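Local coordinates for spindle assembly abnormal protein 6 (Caenorhabditis elegans, PDB 3PYI) that forms the central scaffold of centrioles, its globular N-terminal domain linking homodimers into the ring that sets their ninefold symmetry, at residues A[17-22]-A[134-139]; A[53-58]-A[69-74]. The protein carries 1 engineered substitution. All blocks are in the same frame, centred on the assembly; numbering follows the deposited sequence. Where two conformers were deposited one is given.

Contact 1: A[17-22]-A[134-139]; sequences SLLQPL and EINIIL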
loop_
_atom_site.group_PDB
_atom_site.type_symbol
_atom_site.label_atom_id
_atom_site.label_comp_id
_atom_site.label_asym_id
_atom_site.label_seq_id
_atom_site.Cartn_x
_atom_site.Cartn_y
_atom_site.Cartn_z
ATOM N N SER A 17 2.120 -7.714 16.145
ATOM C CA SER A 17 1.594 -9.039 15.882
ATOM C C SER A 17 2.768 -9.862 15.415
ATOM O O SER A 17 3.524 -9.437 14.538
ATOM C CB SER A 17 0.493 -9.009 14.816
ATOM O OG SER A 17 -0.713 -8.528 15.369
ATOM N N LEU A 18 2.950 -11.019 16.033
ATOM C CA LEU A 18 4.038 -11.906 15.671
ATOM C C LEU A 18 3.451 -13.094 14.938
ATOM O O LEU A 18 2.551 -13.756 15.447
ATOM C CB LEU A 18 4.768 -12.383 16.921
ATOM C CG LEU A 18 5.828 -13.460 16.700
ATOM C CD1 LEU A 18 7.006 -12.888 15.927
ATOM C CD2 LEU A 18 6.287 -14.027 18.039
ATOM N N LEU A 19 3.937 -13.354 13.730
ATOM C CA LEU A 19 3.456 -14.500 12.980
ATOM C C LEU A 19 4.616 -15.455 12.789
ATOM O O LEU A 19 5.727 -15.033 12.514
ATOM C CB LEU A 19 2.891 -14.085 11.620
ATOM C CG LEU A 19 2.077 -12.792 11.554
ATOM C CD1 LEU A 19 1.511 -12.587 10.147
ATOM C CD2 LEU A 19 0.974 -12.791 12.586
ATOM N N GLN A 20 4.367 -16.748 12.962
ATOM C CA GLN A 20 5.416 -17.735 12.753
ATOM C C GLN A 20 4.822 -19.066 12.339
ATOM O O GLN A 20 3.672 -19.356 12.643
ATOM C CB GLN A 20 6.277 -17.898 14.009
ATOM C CG GLN A 20 5.511 -18.379 15.225
ATOM C CD GLN A 20 6.357 -18.411 16.485
ATOM O OE1 GLN A 20 6.025 -17.772 17.484
ATOM N NE2 GLN A 20 7.453 -19.162 16.446
ATOM N N PRO A 21 5.604 -19.872 11.617
ATOM C CA PRO A 21 5.113 -21.195 11.232
ATOM C C PRO A 21 4.845 -22.072 12.459
ATOM O O PRO A 21 5.512 -21.947 13.492
ATOM C CB PRO A 21 6.269 -21.769 10.406
ATOM C CG PRO A 21 7.023 -20.551 9.909
ATOM C CD PRO A 21 6.923 -19.569 11.033
ATOM N N LEU A 22 3.871 -22.962 12.339
ATOM C CA LEU A 22 3.553 -23.885 13.430
ATOM C C LEU A 22 4.779 -24.682 13.891
ATOM O O LEU A 22 4.996 -24.847 15.093
ATOM C CB LEU A 22 2.403 -24.813 13.035
ATOM C CG LEU A 22 1.092 -24.099 12.691
ATOM C CD1 LEU A 22 0.035 -25.092 12.224
ATOM C CD2 LEU A 22 0.579 -23.294 13.876
ATOM N N GLU A 134 0.244 -0.189 12.738
ATOM C CA GLU A 134 0.320 -1.563 13.222
ATOM C C GLU A 134 1.649 -2.134 12.794
ATOM O O GLU A 134 2.163 -1.822 11.716
ATOM C CB GLU A 134 -0.811 -2.436 12.666
ATOM C CG GLU A 134 -2.205 -2.133 13.197
ATOM C CD GLU A 134 -3.291 -2.893 12.442
ATOM O OE1 GLU A 134 -3.543 -2.564 11.263
ATOM O OE2 GLU A 134 -3.890 -3.822 13.024
ATOM N N ILE A 135 2.206 -2.971 13.652
ATOM C CA ILE A 135 3.475 -3.614 13.379
ATOM C C ILE A 135 3.293 -5.118 13.298
ATOM O O ILE A 135 2.685 -5.742 14.166
ATOM C CB ILE A 135 4.490 -3.291 14.475
ATOM C CG1 ILE A 135 4.725 -1.780 14.534
ATOM C CG2 ILE A 135 5.804 -4.035 14.237
ATOM C CD1 ILE A 135 5.525 -1.349 15.726
ATOM N N ASN A 136 3.814 -5.680 12.227
ATOM C CA ASN A 136 3.814 -7.122 12.066
ATOM C C ASN A 136 5.235 -7.629 12.006
ATOM O O ASN A 136 6.102 -7.053 11.356
ATOM C CB ASN A 136 3.055 -7.567 10.814
ATOM C CG ASN A 136 1.573 -7.748 11.058
ATOM O OD1 ASN A 136 1.053 -7.403 12.118
ATOM N ND2 ASN A 136 0.879 -8.279 10.062
ATOM N N ILE A 137 5.479 -8.709 12.727
ATOM C CA ILE A 137 6.775 -9.358 12.671
ATOM C C ILE A 137 6.578 -10.788 12.228
ATOM O O ILE A 137 5.852 -11.548 12.856
ATOM C CB ILE A 137 7.510 -9.307 14.002
ATOM C CG1 ILE A 137 7.911 -7.858 14.304
ATOM C CG2 ILE A 137 8.765 -10.175 13.933
ATOM C CD1 ILE A 137 8.476 -7.662 15.688
ATOM N N ILE A 138 7.212 -11.158 11.129
ATOM C CA ILE A 138 7.026 -12.504 10.603
ATOM C C ILE A 138 8.316 -13.302 10.695
ATOM O O ILE A 138 9.322 -12.937 10.084
ATOM C CB ILE A 138 6.556 -12.462 9.140
ATOM C CG1 ILE A 138 5.400 -11.463 8.993
ATOM C CG2 ILE A 138 6.155 -13.860 8.685
ATOM C CD1 ILE A 138 4.997 -11.181 7.558
ATOM N N LEU A 139 8.288 -14.390 11.466
ATOM C CA LEU A 139 9.477 -15.216 11.642
ATOM C C LEU A 139 9.632 -16.291 10.583
ATOM O O LEU A 139 8.653 -16.869 10.097
ATOM C CB LEU A 139 9.483 -15.913 12.999
ATOM C CG LEU A 139 9.772 -15.055 14.220
ATOM C CD1 LEU A 139 9.588 -15.890 15.490
ATOM C CD2 LEU A 139 11.172 -14.487 14.131
HETATM O O HOH W 1 -0.525 -5.891 14.604
#
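L18 drives the tip of its side chain into the notch between I137 and L139 of the parallel neighbouring strand. With CG anti to the backbone N (chi1 173°), its CD1 swings across the strand gap, lying 3.8 Å from I137 CG2 and 3.9 Å from L139 CG, so one methyl sits between a branch of I137 and the branch point of L139, with I137 O closer still at 3.5 Å from L18 CD1. L139 is in turn flanked by Q20: the two side chains run side by side and point the same way, Q20 CB being 3.9 Å from L139 CB. F65, from a loop, touches both L18 and L139, and L18, I137 and L139 are all buried. On the other face S17 and L19 stand beside N136 and I138. There the fit is looser, L19 CD1 coming no nearer to I138 CG1 than 4.2 Å, while A31 and F29 of strand 29-44 touch L19 and I138 respectively. A water lies 2.8 Å from S17 OG and also reaches I135 O. Beneath both surfaces four nearly straight backbone bonds hold the strands, from S17 N to I135 O, I137 N to S17 O, L19 N to I137 O and L139 N to L19 O. S17 and L19 thus each bond through both N and O. The next step of the pattern would bring P21 N to L139 O, but proline has no N-H, and its CD rests against L139 O instead, at 3.3 Å. This is the parallel pairing in an otherwise antiparallel set of strands, joining strand 7-23 to strand 133-139 in the SAS-6 N-terminal domain. Its chemistry implies a seam held mainly by backbone bonds, sealed by aliphatic packing on the L18 face, more polar around S17 and N136, and with no further backbone donor at P21.

Contact 2: A[53-58]-A[69-74]; sequences LKFEIS and ETLNNE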
loop_
_atom_site.group_PDB
_atom_site.type_symbol
_atom_site.label_atom_id
_atom_site.label_comp_id
_atom_site.label_asym_id
_atom_site.label_seq_id
_atom_site.Cartn_x
_atom_site.Cartn_y
_atom_site.Cartn_z
ATOM N N LEU A 53 21.849 3.198 9.184
ATOM C CA LEU A 53 20.681 3.171 10.030
ATOM C C LEU A 53 20.506 1.728 10.519
ATOM O O LEU A 53 20.406 0.806 9.713
ATOM C CB LEU A 53 19.477 3.588 9.191
ATOM C CG LEU A 53 18.260 4.201 9.864
ATOM C CD1 LEU A 53 18.697 5.332 10.775
ATOM C CD2 LEU A 53 17.295 4.698 8.786
ATOM N N LYS A 54 20.483 1.526 11.830
ATOM C CA LYS A 54 20.361 0.169 12.368
ATOM C C LYS A 54 19.012 -0.058 13.046
ATOM O O LYS A 54 18.600 0.716 13.918
ATOM C CB LYS A 54 21.502 -0.156 13.345
ATOM C CG LYS A 54 21.550 -1.632 13.769
ATOM C CD LYS A 54 22.764 -1.940 14.635
ATOM C CE LYS A 54 23.011 -3.443 14.759
ATOM N NZ LYS A 54 24.292 -3.743 15.475
ATOM N N PHE A 55 18.325 -1.117 12.631
ATOM C CA PHE A 55 17.088 -1.545 13.293
ATOM C C PHE A 55 17.338 -2.835 14.074
ATOM O O PHE A 55 17.892 -3.793 13.522
ATOM C CB PHE A 55 15.985 -1.804 12.266
ATOM C CG PHE A 55 15.511 -0.578 11.571
ATOM C CD1 PHE A 55 16.275 0.006 10.567
ATOM C CD2 PHE A 55 14.290 -0.019 11.900
ATOM C CE1 PHE A 55 15.834 1.145 9.922
ATOM C CE2 PHE A 55 13.841 1.117 11.256
ATOM C CZ PHE A 55 14.611 1.701 10.262
ATOM N N GLU A 56 16.936 -2.851 15.350
ATOM C CA GLU A 56 17.110 -4.016 16.220
ATOM C C GLU A 56 15.806 -4.323 16.955
ATOM O O GLU A 56 15.195 -3.430 17.554
ATOM C CB GLU A 56 18.216 -3.781 17.271
ATOM C CG GLU A 56 19.563 -3.339 16.731
ATOM C CD GLU A 56 20.571 -3.064 17.852
ATOM O OE1 GLU A 56 21.100 -4.042 18.435
ATOM O OE2 GLU A 56 20.828 -1.871 18.152
ATOM N N ILE A 57 15.389 -5.585 16.930
ATOM C CA ILE A 57 14.260 -6.005 17.752
ATOM C C ILE A 57 14.634 -7.144 18.691
ATOM O O ILE A 57 15.475 -8.005 18.366
ATOM C CB ILE A 57 13.022 -6.428 16.913
ATOM C CG1 ILE A 57 13.362 -7.618 16.018
ATOM C CG2 ILE A 57 12.452 -5.253 16.095
ATOM C CD1 ILE A 57 12.157 -8.148 15.267
ATOM N N SER A 58 13.993 -7.129 19.857
ATOM C CA SER A 58 14.132 -8.172 20.865
ATOM C C SER A 58 12.824 -8.295 21.652
ATOM O O SER A 58 11.942 -7.439 21.540
ATOM C CB SER A 58 15.287 -7.869 21.820
ATOM O OG SER A 58 15.133 -6.587 22.400
ATOM N N GLU A 69 19.035 -5.302 11.325
ATOM C CA GLU A 69 19.486 -5.010 9.977
ATOM C C GLU A 69 20.073 -3.616 9.974
ATOM O O GLU A 69 19.625 -2.731 10.718
ATOM C CB GLU A 69 18.323 -5.088 8.978
ATOM C CG GLU A 69 18.666 -4.623 7.545
ATOM C CD GLU A 69 19.784 -5.435 6.896
ATOM O OE1 GLU A 69 20.812 -5.707 7.559
ATOM O OE2 GLU A 69 19.637 -5.792 5.708
ATOM N N THR A 70 21.096 -3.422 9.155
ATOM C CA THR A 70 21.644 -2.091 8.972
ATOM C C THR A 70 21.426 -1.659 7.532
ATOM O O THR A 70 21.723 -2.394 6.584
ATOM C CB THR A 70 23.147 -2.000 9.330
ATOM O OG1 THR A 70 23.923 -2.662 8.324
ATOM C CG2 THR A 70 23.416 -2.629 10.692
ATOM N N LEU A 71 20.869 -0.464 7.379
ATOM C CA LEU A 71 20.645 0.130 6.071
ATOM C C LEU A 71 21.593 1.298 5.808
ATOM O O LEU A 71 21.647 2.241 6.598
ATOM C CB LEU A 71 19.234 0.689 6.003
ATOM C CG LEU A 71 18.040 -0.236 6.120
ATOM C CD1 LEU A 71 16.798 0.616 6.088
ATOM C CD2 LEU A 71 18.037 -1.235 4.986
ATOM N N ASN A 72 22.307 1.260 4.690
ATOM C CA ASN A 72 23.007 2.463 4.235
ATOM C C ASN A 72 22.190 3.135 3.126
ATOM O O ASN A 72 21.110 2.659 2.758
ATOM C CB ASN A 72 24.429 2.147 3.776
ATOM C CG ASN A 72 24.459 1.273 2.545
ATOM O OD1 ASN A 72 23.428 1.002 1.929
ATOM N ND2 ASN A 72 25.650 0.834 2.169
ATOM N N ASN A 73 22.690 4.242 2.596
ATOM C CA ASN A 73 21.934 4.990 1.598
ATOM C C ASN A 73 21.513 4.137 0.410
ATOM O O ASN A 73 20.378 4.231 -0.056
ATOM C CB ASN A 73 22.689 6.236 1.139
ATOM C CG ASN A 73 21.849 7.116 0.233
ATOM O OD1 ASN A 73 20.896 7.762 0.679
ATOM N ND2 ASN A 73 22.189 7.135 -1.052
ATOM N N GLU A 74 22.420 3.285 -0.059
ATOM C CA GLU A 74 22.136 2.415 -1.202
ATOM C C GLU A 74 21.071 1.363 -0.895
ATOM O O GLU A 74 20.147 1.155 -1.683
ATOM C CB GLU A 74 23.414 1.723 -1.686
ATOM C CG GLU A 74 24.475 2.674 -2.220
ATOM C CD GLU A 74 25.156 3.477 -1.126
ATOM O OE1 GLU A 74 25.078 3.065 0.061
ATOM O OE2 GLU A 74 25.775 4.516 -1.459
#
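The ring of F55 has E69 O at its edge, near the ring plane, and L71 CD1 set obliquely to it, 4.0 Å from F55 CE1. F55 shares a face with L53, E69 and L71; with CG anti to the carbonyl carbon (chi1 -68°), the ring leans so that CE1 meets L71. The other flat group, the carboxylate of E69, folds back on its own strand: OE1 accepts T70 N at 2.8 Å in a bent bond (136° at the hydrogen) from the anti side, 34° out of the carboxylate plane, and OE2 forms a salt bridge with K75. On the opposite face the extended K54 chain crosses T70, its CG 3.7 Å from T70 CG2 in one of the two conformers of the threonine. An alanine in place of K54 would probably strip T70 CG2 of most of its aliphatic cover, leaving only CB near it and opening a gap where CG to CE lay. Paired backbone bonds tie L53 to L71 and F55 to E69, the shortest being L71 N to L53 O at 2.7 Å; K54 and T70 form the non-hydrogen-bonded pair between them. Past L71 the chain leaves the sheet, and N72 occupies the N-cap of helix 73-83, its OD1 accepting K75 N. Antiparallel strands 51-58 and 66-71 make a beta hairpin followed, after N72, by that helix, within the PISA motif of the SAS-6 N-terminal domain.

Overall arrangement
Along the chain the order is 17-22, 53-58, 69-74, 134-139, so the hairpin of contact 2 forms between the two strands that contact 1 brings together. The centres lie about 19 Å apart, on opposite sides of the middle of the chain, yet both belong to one mixed sheet: strand 29-44 joins 7-23 to 51-58, and strands 160-168 and 145-152 lead from 66-71 to 133-139. Contact 1 pairs the first strand of that order with the last. The two meet in the interior, where I137 CD1 packs 3.7 Å from I57 CD1. Together they help build the globular head through which SAS-6 dimers are linked into the inner ring.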